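Local coordinates for probable methyltransferase (Bordetella pertussis, PDB 3KTY), which probably methylates RNA with S-adenosyl-L-methionine as methyl donor, this chain being the SpoU-family (SPOUT) methyltransferase part of a longer protein, at residues Phe36-Pro44 with Arg68-Ala78; Pro81-Thr89 with Ile102-His112. All blocks are in the same frame, centred on the assembly; numbering follows the deposited sequence.

Interaction 1: Phe36-Pro44 with Arg68-Ala78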
loop_
_atom_site.group_PDB
_atom_site.type_symbol
_atom_site.label_atom_id
_atom_site.label_comp_id
_atom_site.label_asym_id
_atom_site.label_seq_id
_atom_site.Cartn_x
_atom_site.Cartn_y
_atom_site.Cartn_z
ATOM N N PHE A 36 8.930 -0.035 10.345
ATOM C CA PHE A 36 9.492 -1.324 10.741
ATOM C C PHE A 36 10.926 -1.561 10.251
ATOM O O PHE A 36 11.301 -1.152 9.155
ATOM C CB PHE A 36 8.577 -2.457 10.311
ATOM C CG PHE A 36 7.191 -2.370 10.910
ATOM C CD1 PHE A 36 6.946 -2.842 12.198
ATOM C CD2 PHE A 36 6.130 -1.792 10.202
ATOM C CE1 PHE A 36 5.635 -2.764 12.769
ATOM C CE2 PHE A 36 4.802 -1.716 10.767
ATOM C CZ PHE A 36 4.564 -2.204 12.047
ATOM N N GLY A 37 11.728 -2.250 11.049
ATOM C CA GLY A 37 13.101 -2.464 10.637
ATOM C C GLY A 37 13.526 -3.905 10.450
ATOM O O GLY A 37 14.688 -4.154 10.132
ATOM N N GLU A 38 12.598 -4.842 10.657
ATOM C CA GLU A 38 12.918 -6.270 10.746
ATOM C C GLU A 38 12.448 -7.106 9.565
ATOM O O GLU A 38 11.284 -7.518 9.479
ATOM C CB GLU A 38 12.350 -6.863 12.042
ATOM C CG GLU A 38 13.353 -7.577 12.878
ATOM C CD GLU A 38 14.347 -6.625 13.491
ATOM O OE1 GLU A 38 13.910 -5.782 14.310
ATOM O OE2 GLU A 38 15.553 -6.714 13.146
ATOM N N LEU A 39 13.380 -7.405 8.680
ATOM C CA LEU A 39 13.077 -8.197 7.498
ATOM C C LEU A 39 13.857 -9.516 7.512
ATOM O O LEU A 39 15.047 -9.533 7.733
ATOM C CB LEU A 39 13.434 -7.417 6.241
ATOM C CG LEU A 39 13.269 -8.156 4.900
ATOM C CD1 LEU A 39 11.820 -8.324 4.500
ATOM C CD2 LEU A 39 13.990 -7.368 3.838
ATOM N N VAL A 40 13.148 -10.601 7.242
ATOM C CA VAL A 40 13.689 -11.918 7.262
ATOM C C VAL A 40 13.415 -12.633 5.944
ATOM O O VAL A 40 12.296 -12.634 5.445
ATOM C CB VAL A 40 13.052 -12.754 8.431
ATOM C CG1 VAL A 40 13.678 -14.163 8.450
ATOM C CG2 VAL A 40 13.275 -12.075 9.766
ATOM N N LEU A 41 14.430 -13.257 5.396
ATOM C CA LEU A 41 14.286 -14.061 4.191
ATOM C C LEU A 41 14.458 -15.549 4.493
ATOM O O LEU A 41 15.399 -15.927 5.174
ATOM C CB LEU A 41 15.385 -13.691 3.227
ATOM C CG LEU A 41 15.508 -12.235 2.724
ATOM C CD1 LEU A 41 16.407 -12.251 1.545
ATOM C CD2 LEU A 41 14.158 -11.708 2.315
ATOM N N VAL A 42 13.561 -16.386 3.981
ATOM C CA VAL A 42 13.705 -17.827 4.091
ATOM C C VAL A 42 13.968 -18.456 2.710
ATOM O O VAL A 42 13.207 -18.239 1.763
ATOM C CB VAL A 42 12.453 -18.464 4.719
ATOM C CG1 VAL A 42 12.452 -19.984 4.520
ATOM C CG2 VAL A 42 12.355 -18.099 6.205
ATOM N N ALA A 43 15.061 -19.203 2.599
ATOM C CA ALA A 43 15.392 -19.971 1.395
ATOM C C ALA A 43 15.401 -19.122 0.141
ATOM O O ALA A 43 14.696 -19.410 -0.804
ATOM C CB ALA A 43 14.442 -21.170 1.214
ATOM N N PRO A 44 16.206 -18.067 0.130
ATOM C CA PRO A 44 16.180 -17.233 -1.075
ATOM C C PRO A 44 16.831 -17.981 -2.221
ATOM O O PRO A 44 17.588 -18.938 -1.982
ATOM C CB PRO A 44 17.013 -16.021 -0.679
ATOM C CG PRO A 44 17.877 -16.540 0.467
ATOM C CD PRO A 44 17.005 -17.478 1.212
ATOM N N ARG A 68 20.827 -5.513 7.730
ATOM C CA ARG A 68 20.494 -6.297 8.919
ATOM C C ARG A 68 19.550 -7.469 8.705
ATOM O O ARG A 68 19.304 -8.218 9.637
ATOM C CB ARG A 68 19.903 -5.395 10.012
ATOM C CG ARG A 68 20.903 -4.363 10.564
ATOM C CD ARG A 68 20.292 -3.523 11.698
ATOM N NE ARG A 68 19.231 -2.611 11.237
ATOM C CZ ARG A 68 17.913 -2.856 11.243
ATOM N NH1 ARG A 68 17.088 -1.915 10.797
ATOM N NH2 ARG A 68 17.413 -4.013 11.685
ATOM N N ALA A 69 18.980 -7.609 7.511
ATOM C CA ALA A 69 18.027 -8.694 7.243
ATOM C C ALA A 69 18.650 -10.075 7.506
ATOM O O ALA A 69 19.750 -10.371 7.061
ATOM C CB ALA A 69 17.554 -8.628 5.825
ATOM N N ALA A 70 17.921 -10.919 8.209
ATOM C CA ALA A 70 18.389 -12.243 8.538
ATOM C C ALA A 70 17.983 -13.201 7.419
ATOM O O ALA A 70 16.889 -13.083 6.881
ATOM C CB ALA A 70 17.758 -12.664 9.875
ATOM N N VAL A 71 18.865 -14.135 7.051
ATOM C CA VAL A 71 18.522 -15.160 6.067
ATOM C C VAL A 71 18.626 -16.545 6.707
ATOM O O VAL A 71 19.694 -16.898 7.190
ATOM C CB VAL A 71 19.502 -15.179 4.837
ATOM C CG1 VAL A 71 19.086 -16.238 3.821
ATOM C CG2 VAL A 71 19.590 -13.849 4.182
ATOM N N HIS A 72 17.556 -17.334 6.628
ATOM C CA HIS A 72 17.539 -18.718 7.062
ATOM C C HIS A 72 17.176 -19.605 5.915
ATOM O O HIS A 72 16.641 -19.136 4.942
ATOM C CB HIS A 72 16.514 -18.886 8.134
ATOM C CG HIS A 72 16.669 -17.898 9.233
ATOM N ND1 HIS A 72 17.776 -17.889 10.057
ATOM C CD2 HIS A 72 15.892 -16.864 9.627
ATOM C CE1 HIS A 72 17.656 -16.912 10.938
ATOM N NE2 HIS A 72 16.526 -16.259 10.684
ATOM N N ASP A 73 17.494 -20.886 6.024
ATOM C CA ASP A 73 17.095 -21.846 5.019
ATOM C C ASP A 73 15.693 -22.370 5.259
ATOM O O ASP A 73 15.048 -22.897 4.346
ATOM C CB ASP A 73 18.060 -23.032 5.001
ATOM C CG ASP A 73 19.463 -22.662 4.492
ATOM O OD1 ASP A 73 19.619 -21.608 3.836
ATOM O OD2 ASP A 73 20.413 -23.437 4.753
ATOM N N THR A 74 15.199 -22.227 6.480
ATOM C CA THR A 74 13.917 -22.827 6.794
ATOM C C THR A 74 12.975 -21.854 7.524
ATOM O O THR A 74 13.418 -20.934 8.210
ATOM C CB THR A 74 14.118 -24.051 7.700
ATOM O OG1 THR A 74 14.452 -23.610 9.030
ATOM C CG2 THR A 74 15.230 -25.014 7.133
ATOM N N LEU A 75 11.673 -22.105 7.419
ATOM C CA LEU A 75 10.695 -21.225 8.029
ATOM C C LEU A 75 10.685 -21.529 9.540
ATOM O O LEU A 75 10.540 -20.646 10.405
ATOM C CB LEU A 75 9.317 -21.398 7.358
ATOM C CG LEU A 75 8.169 -20.466 7.838
ATOM C CD1 LEU A 75 8.460 -18.959 7.715
ATOM C CD2 LEU A 75 6.850 -20.773 7.156
ATOM N N GLU A 76 10.891 -22.787 9.860
ATOM C CA GLU A 76 11.074 -23.180 11.257
ATOM C C GLU A 76 12.065 -22.276 11.989
ATOM O O GLU A 76 11.739 -21.741 13.044
ATOM C CB GLU A 76 11.518 -24.651 11.349
ATOM C CG GLU A 76 10.401 -25.648 11.042
ATOM C CD GLU A 76 10.319 -26.068 9.569
ATOM O OE1 GLU A 76 10.892 -25.370 8.699
ATOM O OE2 GLU A 76 9.676 -27.110 9.285
ATOM N N GLU A 77 13.281 -22.139 11.457
ATOM C CA GLU A 77 14.259 -21.221 12.028
ATOM C C GLU A 77 13.707 -19.784 12.204
ATOM O O GLU A 77 13.853 -19.152 13.280
ATOM C CB GLU A 77 15.502 -21.183 11.153
ATOM C CG GLU A 77 16.669 -20.407 11.789
ATOM C CD GLU A 77 17.271 -21.152 13.038
ATOM O OE1 GLU A 77 16.846 -22.291 13.359
ATOM O OE2 GLU A 77 18.190 -20.607 13.682
ATOM N N ALA A 78 13.067 -19.272 11.143
ATOM C CA ALA A 78 12.508 -17.903 11.158
ATOM C C ALA A 78 11.367 -17.725 12.191
ATOM O O ALA A 78 11.227 -16.673 12.825
ATOM C CB ALA A 78 12.090 -17.469 9.773
#
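Leu41 and its neighbours pair with Ala70-His72 as two parallel strands, Leu41 bonding through both its N and its O to the residues on either side of its bridge partner Val71. Leu41 N donates to Ala70 O at 2.9 Å, and Leu41 O receives His72 N. Two residues on, Ala43 N reaches His72 O at 2.8 Å. Ala70 N meets Leu39 O by a longer, more bent bond at the start of the pairing.

Side chains then part to the two faces. On one, Val42 lies against the first turn of the helix that follows strand 70-72. Its CG1, anti to the backbone N (chi1 166°), rests on Thr74 C at 3.6 Å, while CG2 meets Ala78 CB at the same 3.6 Å. Val40 CG1 reaches Ala78 as well, and touches the edge of the His72 ring at CD2, 3.7 Å away. On the face of Leu41 and Val71, CG1 of Val71 meets CG and CD of the Pro44 ring.

Beyond the strand pairing, a bend at chi3 (-69°) brings the Arg68 guanidinium back to Gly37 O, where NH2 donates at 3.1 Å from above the carbonyl plane and NH1 adds a weak bond. Glu38 OE2 lies at the guanidinium edge, in its plane, making a long salt bridge. In the second shell, Thr74 N-caps the helix by accepting Glu77 N on OG1, which is consistent with fixing the first turn, against which Val42 packs.

Strand 39-42 is shared: the backbone of Val40 bonds to Phe13 and Met15 of strand 11-16, while strand 70-72 is outermost in this chain's sheet. Ala78 and Val42 both touch Ile14 of strand 11-16, and Leu39 meets Ile31, so that helices 75-79 and 21-33 both pack on this margin of the alpha-beta-alpha sandwich.

Interaction 2: Pro81-Thr89 with Ile102-His112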
loop_
_atom_site.group_PDB
_atom_site.type_symbol
_atom_site.label_atom_id
_atom_site.label_comp_id
_atom_site.label_asym_id
_atom_site.label_seq_id
_atom_site.Cartn_x
_atom_site.Cartn_y
_atom_site.Cartn_z
ATOM N N PRO A 81 11.610 -17.612 17.186
ATOM C CA PRO A 81 11.268 -16.691 18.278
ATOM C C PRO A 81 9.866 -16.063 18.148
ATOM O O PRO A 81 9.490 -15.191 18.912
ATOM C CB PRO A 81 12.349 -15.604 18.194
ATOM C CG PRO A 81 13.103 -15.845 16.881
ATOM C CD PRO A 81 12.392 -16.949 16.135
ATOM N N VAL A 82 9.061 -16.527 17.223
ATOM C CA VAL A 82 7.827 -15.826 17.011
ATOM C C VAL A 82 6.706 -16.412 17.830
ATOM O O VAL A 82 6.486 -17.608 17.791
ATOM C CB VAL A 82 7.450 -15.831 15.527
ATOM C CG1 VAL A 82 6.050 -15.210 15.347
ATOM C CG2 VAL A 82 8.524 -15.064 14.725
ATOM N N THR A 83 5.961 -15.558 18.534
ATOM C CA THR A 83 4.819 -16.017 19.325
ATOM C C THR A 83 3.462 -15.947 18.626
ATOM O O THR A 83 2.540 -16.654 19.009
ATOM C CB THR A 83 4.753 -15.340 20.717
ATOM O OG1 THR A 83 4.683 -13.917 20.572
ATOM C CG2 THR A 83 5.964 -15.696 21.539
ATOM N N LEU A 84 3.350 -15.115 17.596
ATOM C CA LEU A 84 2.114 -14.992 16.812
ATOM C C LEU A 84 2.467 -14.708 15.344
ATOM O O LEU A 84 3.019 -13.657 15.011
ATOM C CB LEU A 84 1.208 -13.884 17.372
ATOM C CG LEU A 84 -0.053 -13.639 16.534
ATOM C CD1 LEU A 84 -0.907 -14.902 16.429
ATOM C CD2 LEU A 84 -0.901 -12.423 17.041
ATOM N N ALA A 85 2.180 -15.667 14.477
ATOM C CA ALA A 85 2.627 -15.565 13.118
ATOM C C ALA A 85 1.467 -15.659 12.190
ATOM O O ALA A 85 0.704 -16.612 12.260
ATOM C CB ALA A 85 3.641 -16.637 12.789
ATOM N N PHE A 86 1.337 -14.671 11.314
ATOM C CA PHE A 86 0.295 -14.734 10.281
ATOM C C PHE A 86 0.816 -15.192 8.936
ATOM O O PHE A 86 1.791 -14.639 8.411
ATOM C CB PHE A 86 -0.390 -13.378 10.112
ATOM C CG PHE A 86 -1.148 -12.955 11.299
ATOM C CD1 PHE A 86 -2.475 -13.340 11.449
ATOM C CD2 PHE A 86 -0.546 -12.177 12.283
ATOM C CE1 PHE A 86 -3.209 -12.924 12.558
ATOM C CE2 PHE A 86 -1.265 -11.751 13.408
ATOM C CZ PHE A 86 -2.593 -12.131 13.544
ATOM N N ALA A 87 0.173 -16.207 8.384
ATOM C CA ALA A 87 0.410 -16.556 6.991
ATOM C C ALA A 87 -0.409 -15.612 6.083
ATOM O O ALA A 87 -1.635 -15.691 6.036
ATOM C CB ALA A 87 0.006 -17.969 6.742
ATOM N N LEU A 88 0.271 -14.753 5.338
ATOM C CA LEU A 88 -0.399 -13.856 4.393
ATOM C C LEU A 88 -0.650 -14.467 2.998
ATOM O O LEU A 88 0.272 -14.902 2.300
ATOM C CB LEU A 88 0.420 -12.574 4.255
ATOM C CG LEU A 88 -0.356 -11.392 3.681
ATOM C CD1 LEU A 88 -1.807 -11.514 4.067
ATOM C CD2 LEU A 88 0.211 -10.096 4.186
ATOM N N THR A 89 -1.900 -14.479 2.574
ATOM C CA THR A 89 -2.228 -15.071 1.280
ATOM C C THR A 89 -3.108 -14.207 0.358
ATOM O O THR A 89 -3.637 -13.141 0.748
ATOM C CB THR A 89 -2.951 -16.386 1.489
ATOM O OG1 THR A 89 -4.298 -16.112 1.885
ATOM C CG2 THR A 89 -2.265 -17.212 2.577
ATOM N N ILE A 102 -6.563 -8.849 6.845
ATOM C CA ILE A 102 -5.383 -8.160 7.342
ATOM C C ILE A 102 -5.736 -7.122 8.400
ATOM O O ILE A 102 -4.915 -6.781 9.226
ATOM C CB ILE A 102 -4.599 -7.496 6.168
ATOM C CG1 ILE A 102 -3.292 -6.917 6.656
ATOM C CG2 ILE A 102 -5.448 -6.398 5.463
ATOM C CD1 ILE A 102 -2.321 -7.984 7.106
ATOM N N ARG A 103 -6.956 -6.596 8.357
ATOM C CA ARG A 103 -7.360 -5.585 9.331
ATOM C C ARG A 103 -7.660 -6.224 10.716
ATOM O O ARG A 103 -7.240 -5.707 11.725
ATOM C CB ARG A 103 -8.515 -4.739 8.782
ATOM C CG ARG A 103 -9.271 -3.926 9.802
ATOM C CD ARG A 103 -8.986 -2.424 9.741
ATOM N NE ARG A 103 -8.641 -1.854 8.423
ATOM C CZ ARG A 103 -9.320 -0.892 7.807
ATOM N NH1 ARG A 103 -10.441 -0.407 8.352
ATOM N NH2 ARG A 103 -8.877 -0.399 6.654
ATOM N N GLU A 104 -8.376 -7.343 10.717
ATOM C CA GLU A 104 -8.522 -8.186 11.903
ATOM C C GLU A 104 -7.146 -8.672 12.424
ATOM O O GLU A 104 -6.866 -8.661 13.622
ATOM C CB GLU A 104 -9.478 -9.358 11.598
ATOM C CG GLU A 104 -10.878 -8.883 11.178
ATOM C CD GLU A 104 -11.717 -9.913 10.403
ATOM O OE1 GLU A 104 -11.165 -10.684 9.592
ATOM O OE2 GLU A 104 -12.952 -9.927 10.593
ATOM N N ALA A 105 -6.274 -9.053 11.514
ATOM C CA ALA A 105 -5.019 -9.621 11.898
ATOM C C ALA A 105 -4.181 -8.551 12.601
ATOM O O ALA A 105 -3.593 -8.791 13.679
ATOM C CB ALA A 105 -4.320 -10.254 10.703
ATOM N N ALA A 106 -4.179 -7.353 12.043
ATOM C CA ALA A 106 -3.510 -6.221 12.688
ATOM C C ALA A 106 -4.022 -5.928 14.107
ATOM O O ALA A 106 -3.228 -5.715 15.022
ATOM C CB ALA A 106 -3.594 -4.983 11.827
ATOM N N GLY A 107 -5.340 -5.925 14.300
ATOM C CA GLY A 107 -5.904 -5.772 15.645
ATOM C C GLY A 107 -5.447 -6.850 16.654
ATOM O O GLY A 107 -5.083 -6.538 17.796
ATOM N N LEU A 108 -5.472 -8.109 16.223
ATOM C CA LEU A 108 -4.908 -9.232 16.991
ATOM C C LEU A 108 -3.436 -9.007 17.314
ATOM O O LEU A 108 -3.020 -9.200 18.429
ATOM C CB LEU A 108 -5.031 -10.504 16.202
ATOM C CG LEU A 108 -6.462 -10.931 15.967
ATOM C CD1 LEU A 108 -6.498 -12.037 14.908
ATOM C CD2 LEU A 108 -7.057 -11.378 17.311
ATOM N N ALA A 109 -2.647 -8.570 16.346
ATOM C CA ALA A 109 -1.259 -8.281 16.631
ATOM C C ALA A 109 -1.068 -7.281 17.769
ATOM O O ALA A 109 -0.186 -7.450 18.604
ATOM C CB ALA A 109 -0.548 -7.797 15.389
ATOM N N ARG A 110 -1.872 -6.225 17.772
ATOM C CA ARG A 110 -1.771 -5.154 18.758
ATOM C C ARG A 110 -2.051 -5.691 20.147
ATOM O O ARG A 110 -1.362 -5.362 21.104
ATOM C CB ARG A 110 -2.785 -4.034 18.442
ATOM C CG ARG A 110 -3.123 -3.132 19.615
ATOM C CD ARG A 110 -1.940 -2.290 19.966
ATOM N NE ARG A 110 -2.247 -1.398 21.079
ATOM C CZ ARG A 110 -2.521 -0.100 20.934
ATOM N NH1 ARG A 110 -2.546 0.478 19.709
ATOM N NH2 ARG A 110 -2.757 0.637 22.008
ATOM N N ARG A 111 -3.088 -6.511 20.228
ATOM C CA ARG A 111 -3.524 -7.149 21.457
ATOM C C ARG A 111 -2.402 -8.053 21.989
ATOM O O ARG A 111 -2.030 -7.989 23.160
ATOM C CB ARG A 111 -4.768 -7.998 21.150
ATOM C CG ARG A 111 -5.909 -7.891 22.140
ATOM C CD ARG A 111 -7.248 -8.268 21.483
ATOM N NE ARG A 111 -7.645 -7.279 20.477
ATOM C CZ ARG A 111 -8.296 -7.566 19.348
ATOM N NH1 ARG A 111 -8.611 -6.592 18.484
ATOM N NH2 ARG A 111 -8.636 -8.826 19.079
ATOM N N HIS A 112 -1.856 -8.880 21.107
ATOM C CA HIS A 112 -0.765 -9.755 21.468
ATOM C C HIS A 112 0.436 -8.967 21.982
ATOM O O HIS A 112 0.974 -9.285 23.017
ATOM C CB HIS A 112 -0.382 -10.638 20.287
ATOM C CG HIS A 112 0.610 -11.707 20.633
ATOM N ND1 HIS A 112 0.262 -12.841 21.341
ATOM C CD2 HIS A 112 1.937 -11.822 20.363
ATOM C CE1 HIS A 112 1.335 -13.597 21.504
ATOM N NE2 HIS A 112 2.364 -12.996 20.935
#
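Phe86 and Ala105 meet where helix 102-112 runs nearly antiparallel to strand 84-89, 170° between their directions and 10.0 Å between their axes. From the strand, Phe86 CB heads for the helix, and chi1 of -65° sets CG anti to the carbonyl carbon, carrying the ring outward. Along one side of the ring, CD1 and then CE1 approach the Ala105 methyl, with CE1 to Ala105 CB closing to 3.4 Å. That methyl sits over one face, offset toward the rim, in a CH-pi contact. At the far end CZ lies 3.5 Å from Ala105 O and 4.0 Å from Leu108 CB, which comes in at the ring edge. CE2, on the other side, is at the limit of contact with the Ala109 methyl.

The two ends of the contact differ. Leu88 CD2 only grazes Ile102 CD1 at 4.4 Å. Toward the start of the strand, Leu84 and His112 slide past each other in opposite directions: Leu84 CB lies over the imidazole face, 3.8 Å from its centroid, while Leu84 CD2 reaches on to His112 CB. At the imidazole edge, in its plane, Thr83 OG1 and His112 NE2 form a hydrogen bond in which either could be the donor, modelled at 2.5 Å, a length too short to be interpreted closely.

Strand 121-125 supplies Ile123 beside Phe86, and at the other end of the helix Ile102 packs on Trp166 of the second subunit.

The chemistry is thus divided: the small Ala105 side chain is consistent with the ring's close approach to the helix backbone at Ala105 O, whereas the imidazole is met over one face and at its edge. Thr83 OG1 is also bonded to Val120 N, which probably restrains the hydroxyl.

How the interactions relate
Interactions 1 and 2 follow one another along the chain, helix 75-79 of the first leading into strand 84-89 of the second, yet their centres lie about 17 Å apart in different parts of one parallel sheet. Interaction 1 adds an edge strand to that sheet, so backbone hydrogen bonds dominate, with buried Val40 and Val42 on one face and exposed Arg68 at the margin. Interaction 2 lays a helix on a strand that has neighbours on both sides; its backbones do not bond to each other, and side chains do the work. Both mix buried and exposed residues, but the start of the helix in interaction 2, at Ile102 and Arg103, also meets the second subunit, whereas no other chain touches interaction 1.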